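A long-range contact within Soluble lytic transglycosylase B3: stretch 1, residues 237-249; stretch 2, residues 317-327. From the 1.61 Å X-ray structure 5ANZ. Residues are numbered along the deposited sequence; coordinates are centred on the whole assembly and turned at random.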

# COMPACT_ATOMS: atom_id res chain seq x y z
N SER A 237 5.46 -15.35 -6.02
CA SER A 237 5.16 -14.95 -4.65
C SER A 237 4.14 -13.83 -4.63
O SER A 237 3.20 -13.84 -3.84
CB SER A 237 6.44 -14.53 -3.91
OG SER A 237 7.36 -15.60 -3.81
N THR A 238 4.33 -12.85 -5.51
CA THR A 238 3.40 -11.73 -5.60
C THR A 238 2.01 -12.22 -5.94
O THR A 238 1.02 -11.79 -5.33
CB THR A 238 3.88 -10.73 -6.65
OG1 THR A 238 5.18 -10.26 -6.28
CG2 THR A 238 2.90 -9.54 -6.76
N ALA A 239 1.93 -13.13 -6.90
CA ALA A 239 0.65 -13.66 -7.35
C ALA A 239 -0.02 -14.46 -6.24
O ALA A 239 -1.22 -14.37 -6.03
CB ALA A 239 0.84 -14.54 -8.59
N ASN A 240 0.77 -15.27 -5.54
CA ASN A 240 0.25 -16.07 -4.44
C ASN A 240 -0.39 -15.17 -3.36
O ASN A 240 -1.46 -15.48 -2.81
CB ASN A 240 1.38 -16.92 -3.85
CG ASN A 240 0.88 -17.93 -2.87
OD1 ASN A 240 -0.08 -18.64 -3.14
ND2 ASN A 240 1.51 -18.01 -1.71
N TYR A 241 0.26 -14.06 -3.05
CA TYR A 241 -0.23 -13.13 -2.04
C TYR A 241 -1.50 -12.42 -2.55
O TYR A 241 -2.48 -12.27 -1.80
CB TYR A 241 0.86 -12.11 -1.67
CG TYR A 241 0.51 -11.19 -0.51
CD1 TYR A 241 -0.22 -10.03 -0.71
CD2 TYR A 241 0.92 -11.48 0.78
CE1 TYR A 241 -0.53 -9.19 0.34
CE2 TYR A 241 0.61 -10.65 1.84
CZ TYR A 241 -0.11 -9.51 1.62
OH TYR A 241 -0.41 -8.68 2.67
N LEU A 242 -1.51 -12.00 -3.81
CA LEU A 242 -2.73 -11.40 -4.35
C LEU A 242 -3.90 -12.38 -4.35
O LEU A 242 -5.05 -12.00 -4.08
CB LEU A 242 -2.50 -10.88 -5.78
CG LEU A 242 -1.69 -9.59 -5.85
CD1 LEU A 242 -1.34 -9.30 -7.33
CD2 LEU A 242 -2.44 -8.38 -5.23
N LYS A 243 -3.62 -13.64 -4.66
CA LYS A 243 -4.69 -14.62 -4.72
C LYS A 243 -5.22 -14.87 -3.31
O LYS A 243 -6.44 -14.96 -3.12
CB LYS A 243 -4.21 -15.93 -5.37
CG LYS A 243 -5.29 -17.03 -5.51
CD LYS A 243 -6.40 -16.60 -6.50
CE LYS A 243 -7.51 -17.67 -6.61
NZ LYS A 243 -7.06 -18.93 -7.29
N ALA A 244 -4.31 -14.97 -2.34
CA ALA A 244 -4.72 -15.17 -0.94
C ALA A 244 -5.54 -13.98 -0.45
O ALA A 244 -6.40 -14.12 0.43
CB ALA A 244 -3.49 -15.37 -0.04
N SER A 245 -5.28 -12.82 -1.04
CA SER A 245 -5.95 -11.57 -0.68
C SER A 245 -7.27 -11.38 -1.41
O SER A 245 -7.95 -10.36 -1.21
CB SER A 245 -5.04 -10.36 -0.98
OG SER A 245 -3.85 -10.39 -0.18
N GLY A 246 -7.64 -12.34 -2.27
CA GLY A 246 -8.97 -12.40 -2.86
C GLY A 246 -9.08 -12.07 -4.34
O GLY A 246 -10.19 -11.94 -4.87
N TRP A 247 -7.95 -11.95 -5.04
CA TRP A 247 -7.99 -11.65 -6.47
C TRP A 247 -8.89 -12.56 -7.28
O TRP A 247 -8.81 -13.79 -7.19
CB TRP A 247 -6.57 -11.74 -7.08
CG TRP A 247 -6.50 -11.03 -8.40
CD1 TRP A 247 -6.65 -11.57 -9.65
CD2 TRP A 247 -6.29 -9.64 -8.59
NE1 TRP A 247 -6.53 -10.58 -10.61
CE2 TRP A 247 -6.31 -9.39 -9.98
CE3 TRP A 247 -6.08 -8.56 -7.72
CZ2 TRP A 247 -6.14 -8.11 -10.51
CZ3 TRP A 247 -5.90 -7.30 -8.24
CH2 TRP A 247 -5.93 -7.08 -9.63
N ILE A 248 -9.74 -11.94 -8.09
CA ILE A 248 -10.54 -12.66 -9.06
C ILE A 248 -10.00 -12.35 -10.45
O ILE A 248 -10.10 -11.21 -10.90
CB ILE A 248 -12.00 -12.28 -8.98
CG1 ILE A 248 -12.55 -12.58 -7.58
CG2 ILE A 248 -12.78 -13.02 -10.06
CD1 ILE A 248 -13.79 -11.77 -7.24
N ALA A 249 -9.44 -13.35 -11.11
CA ALA A 249 -8.83 -13.17 -12.42
C ALA A 249 -9.80 -12.54 -13.42
O ALA A 249 -10.94 -13.01 -13.60
CB ALA A 249 -8.33 -14.50 -12.96
N LEU A 317 -13.74 -2.18 -6.87
CA LEU A 317 -14.34 -3.50 -6.69
C LEU A 317 -13.45 -4.35 -5.80
O LEU A 317 -12.49 -3.86 -5.21
CB LEU A 317 -14.56 -4.19 -8.03
CG LEU A 317 -15.82 -3.79 -8.81
CD1 LEU A 317 -15.75 -2.36 -9.24
CD2 LEU A 317 -16.03 -4.72 -10.02
N HIS A 318 -13.81 -5.62 -5.71
CA HIS A 318 -13.14 -6.54 -4.81
C HIS A 318 -11.63 -6.58 -5.03
O HIS A 318 -10.87 -6.64 -4.06
CB HIS A 318 -13.73 -7.94 -4.99
CG HIS A 318 -13.35 -8.89 -3.89
ND1 HIS A 318 -13.69 -8.68 -2.58
CD2 HIS A 318 -12.67 -10.06 -3.92
CE1 HIS A 318 -13.23 -9.68 -1.84
NE2 HIS A 318 -12.61 -10.53 -2.63
N ASN A 319 -11.19 -6.54 -6.29
CA ASN A 319 -9.75 -6.64 -6.55
C ASN A 319 -8.98 -5.42 -6.03
O ASN A 319 -7.80 -5.52 -5.71
CB ASN A 319 -9.47 -6.86 -8.05
CG ASN A 319 -9.74 -8.30 -8.48
OD1 ASN A 319 -9.94 -9.19 -7.66
ND2 ASN A 319 -9.72 -8.54 -9.78
N PHE A 320 -9.66 -4.28 -5.94
CA PHE A 320 -9.08 -3.11 -5.26
C PHE A 320 -8.81 -3.44 -3.79
O PHE A 320 -7.77 -3.09 -3.24
CB PHE A 320 -10.00 -1.90 -5.40
CG PHE A 320 -9.38 -0.60 -4.97
CD1 PHE A 320 -8.62 0.14 -5.87
CD2 PHE A 320 -9.60 -0.08 -3.70
CE1 PHE A 320 -8.06 1.35 -5.51
CE2 PHE A 320 -9.05 1.14 -3.33
CZ PHE A 320 -8.27 1.85 -4.24
N ARG A 321 -9.77 -4.10 -3.14
CA ARG A 321 -9.59 -4.51 -1.76
C ARG A 321 -8.41 -5.47 -1.61
O ARG A 321 -7.71 -5.44 -0.60
CB ARG A 321 -10.87 -5.15 -1.22
CG ARG A 321 -12.08 -4.21 -1.26
CD ARG A 321 -13.34 -4.91 -0.75
NE ARG A 321 -13.24 -5.26 0.67
CZ ARG A 321 -14.08 -6.07 1.31
NH1 ARG A 321 -15.09 -6.65 0.67
NH2 ARG A 321 -13.90 -6.32 2.61
N ALA A 322 -8.20 -6.32 -2.61
CA ALA A 322 -7.06 -7.24 -2.58
C ALA A 322 -5.73 -6.48 -2.60
O ALA A 322 -4.78 -6.81 -1.89
CB ALA A 322 -7.12 -8.22 -3.76
N ILE A 323 -5.66 -5.46 -3.44
CA ILE A 323 -4.45 -4.66 -3.52
C ILE A 323 -4.20 -3.95 -2.20
O ILE A 323 -3.06 -3.80 -1.77
CB ILE A 323 -4.55 -3.65 -4.66
CG1 ILE A 323 -4.71 -4.39 -6.00
CG2 ILE A 323 -3.33 -2.72 -4.64
CD1 ILE A 323 -5.23 -3.50 -7.12
N LEU A 324 -5.26 -3.53 -1.52
CA LEU A 324 -5.09 -2.84 -0.24
C LEU A 324 -4.44 -3.71 0.82
O LEU A 324 -3.85 -3.21 1.79
CB LEU A 324 -6.45 -2.33 0.26
CG LEU A 324 -7.03 -1.13 -0.48
CD1 LEU A 324 -8.45 -0.89 0.02
CD2 LEU A 324 -6.18 0.08 -0.23
N LYS A 325 -4.53 -5.03 0.66
CA LYS A 325 -3.92 -5.92 1.62
C LYS A 325 -2.40 -5.93 1.42
O LYS A 325 -1.64 -6.34 2.30
CB LYS A 325 -4.50 -7.34 1.50
CG LYS A 325 -5.98 -7.41 1.81
CD LYS A 325 -6.47 -8.85 1.83
CE LYS A 325 -7.89 -8.97 2.37
NZ LYS A 325 -8.91 -8.64 1.34
N TYR A 326 -1.95 -5.45 0.26
CA TYR A 326 -0.53 -5.38 -0.05
C TYR A 326 0.04 -4.10 0.57
O TYR A 326 1.12 -4.10 1.17
CB TYR A 326 -0.29 -5.43 -1.59
CG TYR A 326 1.00 -6.10 -2.00
CD1 TYR A 326 2.22 -5.50 -1.72
CD2 TYR A 326 1.01 -7.34 -2.64
CE1 TYR A 326 3.40 -6.11 -2.07
CE2 TYR A 326 2.21 -7.96 -3.00
CZ TYR A 326 3.40 -7.34 -2.71
OH TYR A 326 4.60 -7.92 -3.06
N ASN A 327 -0.72 -3.02 0.44
CA ASN A 327 -0.40 -1.74 1.04
C ASN A 327 -1.73 -1.01 1.25
O ASN A 327 -2.46 -0.74 0.30
CB ASN A 327 0.58 -0.93 0.16
CG ASN A 327 0.86 0.48 0.69
OD1 ASN A 327 -0.00 1.14 1.26
ND2 ASN A 327 2.07 0.96 0.44
O HOH W 1 6.08 -7.68 -5.96
O HOH W 2 -2.51 -8.31 -1.90

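The first stretch ends a helix and turns it into a loop; the second is largely helical, and its flank receives that turn. The backbones come closest where Ser245 CA lies 4.9 Å from Ala322 CA, a spacing that a small residue on the receiving helix permits. Ala322 CB points toward the loop and rests 3.4 Å from Ser245 O and 4.1 Å from Trp247 CE3.

The helix closes with a Schellman motif: Gly246 N bonds back to Lys243 O, Trp247 N to Leu242 O. Gly246 has positive phi, and two constraints call for glycine here. A CB would jam against the carbonyl of Ser245, and it would also lie 2.9 Å from His318 NE2, a clash across the contact. The turn leaves Ser245 O free to accept from Lys325 NZ at 3.2 Å. Lys325 reaches it with chi1 m and two t angles that extend the chain past Ser245, its CD 3.5 Å from Ser245 CB, before chi4 turns to p. Ser245 itself, chi1 m, folds its hydroxyl back onto the helix that precedes it, OG donating to Tyr241 O at 2.8 Å; a water then donates to both Ser245 OG and Ala322 O, bridging the stretches.

Asn319 makes a two-way bond to the loop. With chi1 m and chi2 near -10°, its amide reads the backbone of Ile248 in both directions: Ile248 N donates to Asn319 OD1 at 2.8 Å, and Asn319 ND2 donates to Ile248 O at 2.9 Å, both nearly linear. One carboxamide thus satisfies both polar backbone groups of a loop residue. Trp247 covers the same side chain. Its CB points away, but chi1 t and chi2 -95° bring the indole back, so that Asn319 CB sits over the six-membered ring, 3.8 Å from its centroid, and ND2 also lies over a face. The ring's edge meets Ala322 and Ile323, with Trp247 CZ3 3.9 Å from Ile323 CG1.

At the other end, two tyrosines meet obliquely, Tyr241 CD1 lying 3.5 Å from Tyr326 CD2 with the ring planes at 70°. Tyr241 has its CA-to-CB bond directed toward the second stretch; with chi1 t, its OH donates to Lys325 O at 2.7 Å, giving that carbonyl a partner from across the contact. Tyr326 has an off-well chi1 of -148°; its CB points sideways, yet the ring reaches in beside Tyr241 and Leu242. Its OH is 4.0 Å from Thr238 OG1, and a water spans that gap by donating to both.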